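Side-chain contacts in nucleoside phosphorylase, putative (Trypanosoma brucei, PDB 3BJE), which acts as a homodimeric uridine phosphorylase, splitting uridine with phosphate to give uracil and ribose 1-phosphate: residues D98-V103 against S296-L301; G252-R257 against T289-E294; R77-T82 against V88-T93. All coordinates share one frame; numbering follows the deposited sequence.

Contact 1 of 3, residues D98-V103 against S296-L301. With CA (calcium ion), chain G.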
ATOM      1  N   ASP A  98       0.309  -4.229   1.651  1.00 14.50           N
ATOM      2  CA  ASP A  98       1.524  -3.769   2.296  1.00 14.39           C
ATOM      3  C   ASP A  98       1.199  -3.122   3.634  1.00 15.98           C
ATOM      4  O   ASP A  98       1.874  -3.373   4.637  1.00 15.79           O
ATOM      5  CB  ASP A  98       2.286  -2.807   1.380  1.00 15.42           C
ATOM      6  CG  ASP A  98       1.499  -1.579   0.994  1.00 15.83           C
ATOM      7  OD1 ASP A  98       0.272  -1.633   0.783  1.00 14.02           O
ATOM      8  OD2 ASP A  98       2.117  -0.530   0.823  1.00 16.48           O
ATOM      9  N   ASN A  99       0.139  -2.317   3.654  1.00 13.94           N
ATOM     10  CA  ASN A  99      -0.366  -1.710   4.901  1.00 13.70           C
ATOM     11  C   ASN A  99      -0.844  -2.779   5.878  1.00 15.60           C
ATOM     12  O   ASN A  99      -0.647  -2.683   7.101  1.00 15.93           O
ATOM     13  CB  ASN A  99      -1.487  -0.726   4.596  1.00 14.08           C
ATOM     14  CG  ASN A  99      -0.986   0.542   3.915  1.00 13.66           C
ATOM     15  OD1 ASN A  99      -0.252   0.497   2.907  1.00 13.68           O
ATOM     16  ND2 ASN A  99      -1.378   1.688   4.472  1.00 15.44           N
ATOM     17  N   ILE A 100      -1.492  -3.810   5.334  1.00 14.38           N
ATOM     18  CA  ILE A 100      -1.921  -4.952   6.139  1.00 14.59           C
ATOM     19  C   ILE A 100      -0.717  -5.639   6.790  1.00 15.82           C
ATOM     20  O   ILE A 100      -0.746  -5.982   7.979  1.00 16.41           O
ATOM     21  CB  ILE A 100      -2.765  -5.974   5.293  1.00 16.55           C
ATOM     22  CG1 ILE A 100      -4.106  -5.376   4.815  1.00 16.25           C
ATOM     23  CG2 ILE A 100      -2.994  -7.257   6.102  1.00 16.94           C
ATOM     24  CD1 ILE A 100      -4.979  -4.761   5.904  1.00 15.82           C
ATOM     25  N   GLU A 101       0.332  -5.844   6.003  1.00 14.93           N
ATOM     26  CA  GLU A 101       1.534  -6.512   6.495  1.00 15.55           C
ATOM     27  C   GLU A 101       2.078  -5.715   7.696  1.00 17.34           C
ATOM     28  O   GLU A 101       2.440  -6.285   8.723  1.00 15.83           O
ATOM     29  CB  GLU A 101       2.564  -6.635   5.369  1.00 15.26           C
ATOM     30  CG  GLU A 101       3.779  -7.533   5.703  1.00 14.30           C
ATOM     31  CD  GLU A 101       5.076  -6.798   6.071  1.00 16.35           C
ATOM     32  OE1 GLU A 101       5.022  -5.560   6.347  1.00 17.51           O
ATOM     33  OE2 GLU A 101       6.142  -7.453   6.098  1.00 17.35           O
ATOM     34  N   ILE A 102       2.094  -4.391   7.570  1.00 15.84           N
ATOM     35  CA  ILE A 102       2.528  -3.547   8.677  1.00 14.32           C
ATOM     36  C   ILE A 102       1.651  -3.752   9.913  1.00 16.62           C
ATOM     37  O   ILE A 102       2.123  -4.043  11.014  1.00 16.15           O
ATOM     38  CB  ILE A 102       2.504  -2.075   8.259  1.00 15.77           C
ATOM     39  CG1 ILE A 102       3.665  -1.799   7.298  1.00 16.09           C
ATOM     40  CG2 ILE A 102       2.613  -1.159   9.501  1.00 17.90           C
ATOM     41  CD1 ILE A 102       3.589  -0.446   6.607  1.00 18.45           C
ATOM     42  N   VAL A 103       0.355  -3.571   9.742  1.00 15.63           N
ATOM     43  CA  VAL A 103      -0.544  -3.584  10.883  1.00 15.87           C
ATOM     44  C   VAL A 103      -0.622  -4.968  11.552  1.00 17.21           C
ATOM     45  O   VAL A 103      -0.678  -5.057  12.796  1.00 17.52           O
ATOM     46  CB  VAL A 103      -1.935  -3.064  10.466  1.00 15.56           C
ATOM     47  CG1 VAL A 103      -2.948  -3.187  11.613  1.00 19.73           C
ATOM     48  CG2 VAL A 103      -1.828  -1.594  10.047  1.00 18.06           C
ATOM     49  N   SER A 296      -6.423 -10.678   0.553  1.00 17.31           N
ATOM     50  CA  SER A 296      -5.517 -11.809   0.399  1.00 17.18           C
ATOM     51  C   SER A 296      -4.503 -11.876   1.545  1.00 18.21           C
ATOM     52  O   SER A 296      -4.343 -12.936   2.164  1.00 18.52           O
ATOM     53  CB  SER A 296      -4.760 -11.713  -0.926  1.00 19.24           C
ATOM     54  OG  SER A 296      -4.064 -10.480  -1.013  1.00 17.60           O
ATOM     55  N   ALA A 297      -3.832 -10.756   1.847  1.00 17.13           N
ATOM     56  CA  ALA A 297      -2.791 -10.729   2.902  1.00 16.72           C
ATOM     57  C   ALA A 297      -3.408 -10.837   4.299  1.00 17.29           C
ATOM     58  O   ALA A 297      -2.826 -11.428   5.208  1.00 18.16           O
ATOM     59  CB  ALA A 297      -1.929  -9.457   2.815  1.00 19.55           C
ATOM     60  N   ILE A 298      -4.569 -10.241   4.502  1.00 18.67           N
ATOM     61  CA  ILE A 298      -5.253 -10.412   5.778  1.00 15.90           C
ATOM     62  C   ILE A 298      -5.464 -11.877   6.042  1.00 16.71           C
ATOM     63  O   ILE A 298      -5.198 -12.371   7.136  1.00 17.47           O
ATOM     64  CB  ILE A 298      -6.627  -9.712   5.777  1.00 16.55           C
ATOM     65  CG1 ILE A 298      -6.437  -8.210   5.807  1.00 17.61           C
ATOM     66  CG2 ILE A 298      -7.495 -10.164   6.961  1.00 20.02           C
ATOM     67  CD1 ILE A 298      -7.740  -7.442   5.555  1.00 17.54           C
ATOM     68  N   CYS A 299      -6.023 -12.583   5.055  1.00 18.69           N
ATOM     69  CA  CYS A 299      -6.288 -14.006   5.219  1.00 17.50           C
ATOM     70  C   CYS A 299      -5.002 -14.829   5.403  1.00 15.59           C
ATOM     71  O   CYS A 299      -4.906 -15.692   6.281  1.00 16.54           O
ATOM     72  CB  CYS A 299      -7.091 -14.524   4.032  1.00 18.22           C
ATOM     73  SG  CYS A 299      -8.797 -13.916   4.026  1.00 20.02           S
ATOM     74  N   TYR A 300      -4.035 -14.594   4.535  1.00 16.71           N
ATOM     75  CA  TYR A 300      -2.802 -15.382   4.551  1.00 16.80           C
ATOM     76  C   TYR A 300      -1.972 -15.179   5.811  1.00 17.45           C
ATOM     77  O   TYR A 300      -1.546 -16.144   6.456  1.00 17.52           O
ATOM     78  CB  TYR A 300      -1.952 -15.068   3.320  1.00 18.53           C
ATOM     79  CG  TYR A 300      -0.735 -15.960   3.214  1.00 17.50           C
ATOM     80  CD1 TYR A 300      -0.762 -17.142   2.486  1.00 18.44           C
ATOM     81  CD2 TYR A 300       0.441 -15.632   3.872  1.00 18.29           C
ATOM     82  CE1 TYR A 300       0.355 -17.968   2.422  1.00 19.25           C
ATOM     83  CE2 TYR A 300       1.569 -16.440   3.810  1.00 17.07           C
ATOM     84  CZ  TYR A 300       1.514 -17.619   3.091  1.00 20.32           C
ATOM     85  OH  TYR A 300       2.614 -18.439   3.020  1.00 21.02           O
ATOM     86  N   LEU A 301      -1.708 -13.926   6.141  1.00 17.43           N
ATOM     87  CA  LEU A 301      -0.853 -13.623   7.282  1.00 18.49           C
ATOM     88  C   LEU A 301      -1.578 -13.973   8.599  1.00 20.20           C
ATOM     89  O   LEU A 301      -0.939 -14.492   9.513  1.00 19.88           O
ATOM     90  CB  LEU A 301      -0.468 -12.158   7.252  1.00 18.01           C
ATOM     91  CG  LEU A 301       0.434 -11.747   6.071  1.00 18.78           C
ATOM     92  CD1 LEU A 301       0.707 -10.249   6.094  1.00 19.32           C
ATOM     93  CD2 LEU A 301       1.779 -12.465   6.113  1.00 18.93           C
TER
HETATM   94 CA    CA G 402      -0.354   0.694   0.484  1.00 13.12          CA

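Contact 2 of 3, residues G252-R257 against T289-E294. With URA (uracil), chain D; R1P (1-O-phosphono-alpha-D-ribofuranose), chain C.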
ATOM      1  N   GLY A 252      -4.679   0.012 -13.517  1.00 16.14           N
ATOM      2  CA  GLY A 252      -4.177  -1.116 -14.329  1.00 14.93           C
ATOM      3  C   GLY A 252      -4.049  -2.416 -13.540  1.00 15.79           C
ATOM      4  O   GLY A 252      -4.286  -3.499 -14.055  1.00 16.39           O
ATOM      5  N   CYS A 253      -3.701  -2.298 -12.261  1.00 15.18           N
ATOM      6  CA  CYS A 253      -3.648  -3.460 -11.364  1.00 15.54           C
ATOM      7  C   CYS A 253      -4.945  -4.192 -11.149  1.00 14.96           C
ATOM      8  O   CYS A 253      -4.929  -5.321 -10.657  1.00 15.46           O
ATOM      9  CB  CYS A 253      -3.093  -3.023 -10.028  1.00 13.94           C
ATOM     10  SG  CYS A 253      -1.341  -2.530 -10.101  1.00 16.05           S
ATOM     11  N   GLN A 254      -6.064  -3.527 -11.445  1.00 13.51           N
ATOM     12  CA  GLN A 254      -7.403  -4.124 -11.449  1.00 14.47           C
ATOM     13  C   GLN A 254      -8.014  -4.167 -12.864  1.00 17.49           C
ATOM     14  O   GLN A 254      -9.203  -4.319 -13.006  1.00 16.31           O
ATOM     15  CB  GLN A 254      -8.327  -3.418 -10.449  1.00 16.90           C
ATOM     16  CG  GLN A 254      -7.813  -3.453  -9.016  1.00 17.15           C
ATOM     17  CD  GLN A 254      -8.772  -2.888  -7.978  1.00 14.47           C
ATOM     18  OE1 GLN A 254     -10.007  -2.855  -8.197  1.00 15.32           O
ATOM     19  NE2 GLN A 254      -8.223  -2.488  -6.824  1.00 15.73           N
ATOM     20  N   GLY A 255      -7.193  -4.031 -13.908  1.00 16.15           N
ATOM     21  CA  GLY A 255      -7.701  -4.092 -15.272  1.00 15.83           C
ATOM     22  C   GLY A 255      -8.433  -2.843 -15.752  1.00 17.94           C
ATOM     23  O   GLY A 255      -9.128  -2.895 -16.761  1.00 19.56           O
ATOM     24  N   ARG A 256      -8.278  -1.713 -15.048  1.00 15.76           N
ATOM     25  CA  ARG A 256      -8.786  -0.430 -15.539  1.00 16.01           C
ATOM     26  C   ARG A 256      -7.847   0.133 -16.607  1.00 16.28           C
ATOM     27  O   ARG A 256      -6.627   0.081 -16.458  1.00 16.74           O
ATOM     28  CB  ARG A 256      -8.968   0.585 -14.400  1.00 16.25           C
ATOM     29  CG  ARG A 256     -10.089   0.246 -13.429  1.00 18.59           C
ATOM     30  CD  ARG A 256     -10.257   1.296 -12.347  1.00 16.35           C
ATOM     31  NE  ARG A 256     -11.545   1.137 -11.693  1.00 16.44           N
ATOM     32  CZ  ARG A 256     -11.796   0.337 -10.658  1.00 17.64           C
ATOM     33  NH1 ARG A 256     -10.845  -0.373 -10.078  1.00 15.53           N
ATOM     34  NH2 ARG A 256     -13.029   0.250 -10.181  1.00 18.40           N
ATOM     35  N   ARG A 257      -8.435   0.659 -17.673  1.00 16.51           N
ATOM     36  CA  ARG A 257      -7.700   1.196 -18.822  1.00 18.02           C
ATOM     37  C   ARG A 257      -7.656   2.726 -18.726  1.00 15.09           C
ATOM     38  O   ARG A 257      -8.691   3.396 -18.855  1.00 16.18           O
ATOM     39  CB  ARG A 257      -8.397   0.764 -20.117  1.00 18.20           C
ATOM     40  CG  ARG A 257      -8.258  -0.717 -20.436  1.00 22.73           C
ATOM     41  CD  ARG A 257      -9.090  -1.067 -21.679  1.00 24.49           C
ATOM     42  NE  ARG A 257      -9.122  -2.506 -22.010  1.00 35.52           N
ATOM     43  CZ  ARG A 257      -8.570  -3.067 -23.092  1.00 39.74           C
ATOM     44  NH1 ARG A 257      -7.871  -2.344 -23.965  1.00 43.35           N
ATOM     45  NH2 ARG A 257      -8.713  -4.377 -23.301  1.00 29.26           N
ATOM     46  N   THR A 289     -16.328 -13.113  -6.562  1.00 19.32           N
ATOM     47  CA  THR A 289     -17.374 -12.167  -6.221  1.00 18.90           C
ATOM     48  C   THR A 289     -16.901 -10.724  -6.127  1.00 18.61           C
ATOM     49  O   THR A 289     -17.683  -9.799  -6.278  1.00 18.98           O
ATOM     50  CB  THR A 289     -18.039 -12.541  -4.871  1.00 18.74           C
ATOM     51  OG1 THR A 289     -17.025 -12.859  -3.913  1.00 22.15           O
ATOM     52  CG2 THR A 289     -19.025 -13.719  -5.056  1.00 19.48           C
ATOM     53  N   ASN A 290     -15.623 -10.502  -5.808  1.00 16.01           N
ATOM     54  CA  ASN A 290     -15.176  -9.139  -5.634  1.00 17.39           C
ATOM     55  C   ASN A 290     -13.690  -8.967  -5.837  1.00 18.99           C
ATOM     56  O   ASN A 290     -12.941  -9.933  -5.802  1.00 18.37           O
ATOM     57  CB  ASN A 290     -15.639  -8.534  -4.290  1.00 18.36           C
ATOM     58  CG  ASN A 290     -15.083  -9.255  -3.065  1.00 20.45           C
ATOM     59  OD1 ASN A 290     -14.969 -10.480  -3.027  1.00 19.58           O
ATOM     60  ND2 ASN A 290     -14.770  -8.475  -2.031  1.00 20.64           N
ATOM     61  N   ILE A 291     -13.302  -7.715  -6.061  1.00 17.94           N
ATOM     62  CA  ILE A 291     -11.903  -7.310  -6.233  1.00 17.37           C
ATOM     63  C   ILE A 291     -11.651  -6.107  -5.329  1.00 17.39           C
ATOM     64  O   ILE A 291     -12.442  -5.154  -5.331  1.00 18.06           O
ATOM     65  CB  ILE A 291     -11.598  -6.869  -7.683  1.00 19.24           C
ATOM     66  CG1 ILE A 291     -11.915  -7.992  -8.671  1.00 21.75           C
ATOM     67  CG2 ILE A 291     -10.138  -6.382  -7.818  1.00 20.59           C
ATOM     68  CD1 ILE A 291     -12.032  -7.514 -10.132  1.00 22.68           C
ATOM     69  N   GLU A 292     -10.565  -6.147  -4.571  1.00 19.22           N
ATOM     70  CA  GLU A 292     -10.188  -5.046  -3.684  1.00 17.91           C
ATOM     71  C   GLU A 292      -8.671  -5.120  -3.399  1.00 18.41           C
ATOM     72  O   GLU A 292      -7.916  -5.767  -4.170  1.00 17.82           O
ATOM     73  CB  GLU A 292     -11.064  -5.017  -2.415  1.00 17.30           C
ATOM     74  CG  GLU A 292     -11.256  -6.361  -1.695  1.00 17.83           C
ATOM     75  CD  GLU A 292      -9.985  -6.811  -1.023  1.00 19.55           C
ATOM     76  OE1 GLU A 292      -9.759  -6.371   0.126  1.00 21.52           O
ATOM     77  OE2 GLU A 292      -9.226  -7.574  -1.668  1.00 21.59           O
ATOM     78  N   MET A 293      -8.199  -4.484  -2.328  1.00 18.05           N
ATOM     79  CA  MET A 293      -6.747  -4.297  -2.159  1.00 17.97           C
ATOM     80  C   MET A 293      -6.104  -4.821  -0.862  1.00 17.92           C
ATOM     81  O   MET A 293      -4.912  -4.610  -0.665  1.00 19.52           O
ATOM     82  CB  MET A 293      -6.407  -2.811  -2.325  1.00 20.66           C
ATOM     83  CG  MET A 293      -6.708  -2.289  -3.723  1.00 20.63           C
ATOM     84  SD  MET A 293      -6.365  -0.540  -3.984  1.00 19.39           S
ATOM     85  CE  MET A 293      -4.557  -0.509  -3.736  1.00 19.48           C
ATOM     86  N   GLU A 294      -6.860  -5.510   0.002  1.00 17.82           N
ATOM     87  CA  GLU A 294      -6.328  -5.959   1.308  1.00 17.27           C
ATOM     88  C   GLU A 294      -6.527  -7.423   1.700  1.00 17.76           C
ATOM     89  O   GLU A 294      -5.766  -7.947   2.511  1.00 19.79           O
ATOM     90  CB  GLU A 294      -6.921  -5.080   2.426  1.00 20.23           C
ATOM     91  CG  GLU A 294      -6.440  -3.623   2.385  1.00 20.25           C
ATOM     92  CD  GLU A 294      -7.375  -2.674   1.637  1.00 21.62           C
ATOM     93  OE1 GLU A 294      -8.597  -2.881   1.645  1.00 29.02           O
ATOM     94  OE2 GLU A 294      -6.891  -1.674   1.024  1.00 19.90           O
TER
HETATM   95  N1  URA D 501     -12.127  -0.754  -4.164  1.00 23.69           N
HETATM   96  C2  URA D 501     -11.294  -1.397  -5.012  1.00 17.09           C
HETATM   97  O2  URA D 501     -10.137  -1.780  -4.645  1.00 16.44           O
HETATM   98  N3  URA D 501     -11.671  -1.620  -6.261  1.00 18.01           N
HETATM   99  C4  URA D 501     -12.873  -1.214  -6.712  1.00 19.21           C
HETATM  100  O4  URA D 501     -13.173  -1.458  -7.893  1.00 20.74           O
HETATM  101  C5  URA D 501     -13.734  -0.542  -5.866  1.00 21.54           C
HETATM  102  C6  URA D 501     -13.325  -0.319  -4.565  1.00 22.36           C
HETATM  103  C5  R1P C 401      -9.464   1.801  -2.749  1.00 22.94           C
HETATM  104  O5  R1P C 401     -10.400   2.838  -3.082  1.00 20.82           O
HETATM  105  C4  R1P C 401      -9.681   1.322  -1.326  1.00 21.45           C
HETATM  106  O4  R1P C 401     -11.060   0.995  -1.083  1.00 28.06           O
HETATM  107  C1  R1P C 401     -11.193  -0.375  -0.686  1.00 27.13           C
HETATM  108  C2  R1P C 401      -9.928  -1.037  -1.258  1.00 24.34           C
HETATM  109  O2  R1P C 401      -9.581  -2.341  -0.735  1.00 19.17           O
HETATM  110  C3  R1P C 401      -8.888   0.062  -1.023  1.00 21.59           C
HETATM  111  O3  R1P C 401      -8.444   0.117   0.343  1.00 20.92           O
HETATM  112  O1  R1P C 401     -11.386  -0.553   0.757  1.00 24.69           O
HETATM  113  P   R1P C 401     -11.629   0.571   1.893  1.00 24.37           P
HETATM  114  O1P R1P C 401     -10.284   1.308   1.822  1.00 24.46           O
HETATM  115  O2P R1P C 401     -11.821  -0.234   3.166  1.00 25.15           O
HETATM  116  O3P R1P C 401     -12.773   1.451   1.505  1.00 25.49           O

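Contact 3 of 3, residues R77-T82 against V88-T93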
ATOM      1  N   ARG A  77      -5.519   4.745  12.372  1.00 18.47           N
ATOM      2  CA  ARG A  77      -6.318   5.203  13.510  1.00 18.84           C
ATOM      3  C   ARG A  77      -6.896   4.002  14.232  1.00 17.30           C
ATOM      4  O   ARG A  77      -7.218   3.005  13.595  1.00 18.62           O
ATOM      5  CB  ARG A  77      -7.461   6.094  13.042  1.00 19.44           C
ATOM      6  CG  ARG A  77      -7.057   7.290  12.238  1.00 23.73           C
ATOM      7  CD  ARG A  77      -8.301   8.133  11.932  1.00 31.36           C
ATOM      8  NE  ARG A  77      -8.960   8.538  13.174  1.00 32.03           N
ATOM      9  CZ  ARG A  77     -10.232   8.904  13.306  1.00 33.43           C
ATOM     10  NH1 ARG A  77     -11.071   8.924  12.274  1.00 34.85           N
ATOM     11  NH2 ARG A  77     -10.667   9.246  14.507  1.00 37.48           N
ATOM     12  N   PHE A  78      -7.043   4.086  15.548  1.00 18.09           N
ATOM     13  CA  PHE A  78      -7.770   3.057  16.281  1.00 17.50           C
ATOM     14  C   PHE A  78      -8.662   3.650  17.360  1.00 17.64           C
ATOM     15  O   PHE A  78      -8.467   4.775  17.843  1.00 18.39           O
ATOM     16  CB  PHE A  78      -6.830   1.999  16.879  1.00 19.24           C
ATOM     17  CG  PHE A  78      -6.338   2.330  18.255  1.00 20.73           C
ATOM     18  CD1 PHE A  78      -7.001   1.863  19.375  1.00 21.63           C
ATOM     19  CD2 PHE A  78      -5.196   3.117  18.426  1.00 23.60           C
ATOM     20  CE1 PHE A  78      -6.563   2.174  20.633  1.00 21.89           C
ATOM     21  CE2 PHE A  78      -4.749   3.435  19.694  1.00 25.17           C
ATOM     22  CZ  PHE A  78      -5.432   2.973  20.796  1.00 19.86           C
ATOM     23  N   ALA A  79      -9.643   2.848  17.750  1.00 17.17           N
ATOM     24  CA  ALA A  79     -10.481   3.141  18.916  1.00 15.68           C
ATOM     25  C   ALA A  79     -10.919   1.815  19.487  1.00 16.76           C
ATOM     26  O   ALA A  79     -11.292   0.910  18.738  1.00 17.24           O
ATOM     27  CB  ALA A  79     -11.700   3.975  18.516  1.00 18.19           C
ATOM     28  N   THR A  80     -10.910   1.718  20.806  1.00 18.23           N
ATOM     29  CA  THR A  80     -11.269   0.490  21.508  1.00 17.75           C
ATOM     30  C   THR A  80     -12.377   0.794  22.494  1.00 19.27           C
ATOM     31  O   THR A  80     -12.218   1.662  23.342  1.00 18.09           O
ATOM     32  CB  THR A  80     -10.042  -0.070  22.258  1.00 18.66           C
ATOM     33  OG1 THR A  80      -9.043  -0.422  21.288  1.00 17.34           O
ATOM     34  CG2 THR A  80     -10.433  -1.287  23.106  1.00 16.64           C
ATOM     35  N   GLY A  81     -13.499   0.091  22.355  1.00 18.44           N
ATOM     36  CA  GLY A  81     -14.612   0.189  23.299  1.00 18.38           C
ATOM     37  C   GLY A  81     -15.194  -1.197  23.475  1.00 18.74           C
ATOM     38  O   GLY A  81     -14.459  -2.179  23.470  1.00 17.18           O
ATOM     39  N   THR A  82     -16.511  -1.262  23.631  1.00 18.85           N
ATOM     40  CA  THR A  82     -17.220  -2.536  23.723  1.00 16.05           C
ATOM     41  C   THR A  82     -18.444  -2.475  22.840  1.00 16.91           C
ATOM     42  O   THR A  82     -18.937  -1.392  22.522  1.00 17.41           O
ATOM     43  CB  THR A  82     -17.651  -2.870  25.182  1.00 15.98           C
ATOM     44  OG1 THR A  82     -18.539  -1.853  25.673  1.00 17.98           O
ATOM     45  CG2 THR A  82     -16.458  -2.987  26.130  1.00 18.94           C
ATOM     46  N   VAL A  88     -14.054  -4.556  21.634  1.00 16.90           N
ATOM     47  CA  VAL A  88     -13.756  -4.502  20.203  0.50 17.91           C
ATOM     48  C   VAL A  88     -12.857  -3.299  19.928  1.00 18.32           C
ATOM     49  O   VAL A  88     -12.961  -2.261  20.594  1.00 17.91           O
ATOM     50  CB  VAL A  88     -15.039  -4.414  19.346  0.50 18.68           C
ATOM     51  CG1 VAL A  88     -14.686  -4.304  17.841  0.50 18.82           C
ATOM     52  CG2 VAL A  88     -15.939  -5.620  19.592  0.50 18.86           C
ATOM     53  N   THR A  89     -11.955  -3.469  18.967  1.00 16.76           N
ATOM     54  CA  THR A  89     -11.098  -2.377  18.479  1.00 16.63           C
ATOM     55  C   THR A  89     -11.342  -2.215  16.972  1.00 16.34           C
ATOM     56  O   THR A  89     -11.382  -3.205  16.246  1.00 17.60           O
ATOM     57  CB  THR A  89      -9.592  -2.678  18.698  1.00 17.56           C
ATOM     58  OG1 THR A  89      -9.336  -2.822  20.093  1.00 17.50           O
ATOM     59  CG2 THR A  89      -8.693  -1.555  18.138  1.00 16.95           C
ATOM     60  N   VAL A  90     -11.541  -0.974  16.528  1.00 17.75           N
ATOM     61  CA  VAL A  90     -11.594  -0.679  15.078  1.00 17.67           C
ATOM     62  C   VAL A  90     -10.272   0.007  14.737  1.00 14.82           C
ATOM     63  O   VAL A  90      -9.830   0.887  15.485  1.00 16.35           O
ATOM     64  CB  VAL A  90     -12.825   0.174  14.653  1.00 17.87           C
ATOM     65  CG1 VAL A  90     -12.941   1.471  15.447  1.00 19.13           C
ATOM     66  CG2 VAL A  90     -12.801   0.445  13.129  1.00 16.38           C
ATOM     67  N   ILE A  91      -9.639  -0.451  13.652  1.00 16.12           N
ATOM     68  CA  ILE A  91      -8.366   0.064  13.167  1.00 16.18           C
ATOM     69  C   ILE A  91      -8.482   0.386  11.680  1.00 16.76           C
ATOM     70  O   ILE A  91      -8.949  -0.467  10.898  1.00 15.48           O
ATOM     71  CB  ILE A  91      -7.220  -0.971  13.320  1.00 17.27           C
ATOM     72  CG1 ILE A  91      -7.002  -1.303  14.795  1.00 18.78           C
ATOM     73  CG2 ILE A  91      -5.933  -0.456  12.679  1.00 16.84           C
ATOM     74  CD1 ILE A  91      -6.004  -2.432  15.043  1.00 18.85           C
ATOM     75  N   SER A  92      -8.073   1.592  11.293  1.00 16.71           N
ATOM     76  CA  SER A  92      -7.877   1.879   9.889  1.00 15.55           C
ATOM     77  C   SER A  92      -6.462   1.501   9.474  1.00 16.30           C
ATOM     78  O   SER A  92      -5.503   1.826  10.162  1.00 17.73           O
ATOM     79  CB  SER A  92      -8.146   3.349   9.539  1.00 16.80           C
ATOM     80  OG  SER A  92      -7.278   4.256  10.203  1.00 16.65           O
ATOM     81  N   THR A  93      -6.373   0.830   8.331  1.00 17.39           N
ATOM     82  CA  THR A  93      -5.107   0.344   7.837  1.00 19.50           C
ATOM     83  C   THR A  93      -4.540   1.181   6.710  1.00 20.59           C
ATOM     84  O   THR A  93      -3.367   1.051   6.383  1.00 20.99           O
ATOM     85  CB  THR A  93      -5.275  -1.087   7.323  1.00 21.30           C
ATOM     86  OG1 THR A  93      -6.174  -1.095   6.212  1.00 20.00           O
ATOM     87  CG2 THR A  93      -5.831  -2.016   8.414  1.00 19.49           C
TER

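Contact 1 of 3, residues D98-V103 against S296-L301
Ile100 and Ile298 meet where two helices of the phosphorylase fold, 97-112 and 295-305, pack through buried side chains. Their N-to-C directions differ by 34° and the axes of the short segments come within 9.0 Å, so the two run roughly alongside each other with side chains from both filling the space between.

The contact across this interface is apolar. The Ile100 branch CG2 stands anti to the backbone N and drives against the other helix, reaching Ile298 CG1 at 3.6 Å and the methyl Ala297 CB at 4.1 Å. The longer branch of Ile100 bends at CG1 (chi2 -53°), which brings CD1 over the same isoleucine, 3.7 Å from Ile298 CG1. Two branches of one residue thus grip a single methylene. Phe48 of strand 45-49 lies against both isoleucines. One turn further on, Leu301 CD1 settles on the start of Glu101, 3.8 Å from Glu101 CA, and touches the aliphatic CB and CG there. The carboxylate of Glu101 turns off from the interface, and its OE2 bonds to the hydroxyl of Tyr177.

Metal coordination occupies the beginning of the first segment, on a side of the helix that does not meet 296-301. Asp98 holds the calcium ion unevenly with both carboxylate oxygens, while Asn99 adds its amide oxygen. Met95 O of the same chain also binds, as do Met95 O, Asp98 and Asn99 of the second subunit, so the ion sits between two copies of this helix start. The Asn99 amide is kept turned to the metal because ND2 bonds to Thr93 O and Glu75 OE2. The calcium lies 2.4 Å from Asp98 OD1 but 2.8 Å from Asp98 OD2, and 2.4 Å from Asn99 OD1.

Contact 2 of 3, residues G252-R257 against T289-E294
The uracil and ribose-phosphate pocket of this phosphorylase is where Gln254 reaches across to Ile291 and Met293 at the end of strand 284-292. No hydrogen bond joins the two segments directly; the ligands do much of the linking. Gln254 runs antiparallel to the Ile291 side chain, its OE1 3.5 Å from Ile291 CG2, and lies roughly perpendicular to that of Met293, with NE2 3.5 Å from Met293 CG. With its chain extended beyond CG, the amide sets its O and N against N3 and O2 of the base: uracil N3 donates to OE1 of Gln254 at 2.8 Å, nearly straight at 173°, while Gln254 NE2 donates to uracil O2 at 3.0 Å. NE2 also bonds to Gly249 O, and Arg256 NH1 approaches Gln254 OE1 from above the carbonyl plane; together these fix which end of the amide is oxygen. Arg256 reads the far carbonyl with the edge of its guanidinium, NH2 meeting uracil O4 at 2.9 Å. Beyond the strand, Glu294, the N-cap of the next helix, takes a very short bond from ribose O3 on OE2, and Glu292 bonds to Thr246 and forms a salt bridge with Arg145. Met293 N donates to ribose O2 at 3.0 Å.

Contact 3 of 3, residues R77-T82 against V88-T93
Thr89 leans across to Thr80, and its side chain is worth following outward. Its CB comes 3.5 Å from Thr80 OG1. From there the two branches part: with OG1 anti to the carbonyl carbon (chi1 -61°), the hydroxyl points to the neighbouring strand, while CG2 lies anti to the backbone N. Thr89 OG1 donates to Thr80 OG1 at 2.7 Å and itself receives a hydrogen bond from Ala43 N. Thr80 OG1 is bonded in turn to Glu41 O, so a short chain of hydroxyls ties the loop before strand 45-49 to this pair and satisfies both buried oxygens. The methyl CG2 of Thr89 also touches Thr80 OG1, and it reaches Phe78 CD1 at 4.0 Å, coming obliquely to the ring.

These strands, 76-83 and 86-92, form an antiparallel beta hairpin, and the second of them runs parallel to strand 45-49 on its other edge. Thr80 with Thr89 and Phe78 with Ile91 are non-hydrogen-bonded pairs sharing one face of the sheet, where Phe78 CB rests on Ile91 CG1. Ala79 and Val90 form a hydrogen-bonded pair between them, with side chains on the reverse face; there Val90 packs on Val55 and Ile58 of helix 54-59.

At the end of strand 86-92, a side chain takes over from the backbone. Ser92 N donates to Arg77 O in the regular way, but the return bond runs from Arg77 N to Ser92 OG, 2.8 Å away, with the hydroxyl placed between the backbone N and the carbonyl carbon (chi1 62°). Ser92 OG is bonded to Glu75 O as well. The methylenes of Arg77 pass alongside this oxygen, CB lying 3.4 Å from Ser92 OG, before the guanidinium forms salt bridges with Asp56 and Asp72.

Along the chain, contact 3 comes first, closing before the first helix of contact 1 begins; contact 2 falls in the long run of sequence between the two helices of contact 1. Strand 86-92 leads into helix 97-112 and strand 284-292 into helix 295-305, so contact 1 joins the helices that follow the strands of the other two. Its centre is about 17 Å from each of theirs, while those of contacts 2 and 3 are about 26 Å apart. Ile100 of contact 1 touches Glu294 of contact 2 and Thr93 of contact 3. The second subunit reaches contacts 1 and 2, so the calcium lies in the dimer interface and the substrate pocket borders it.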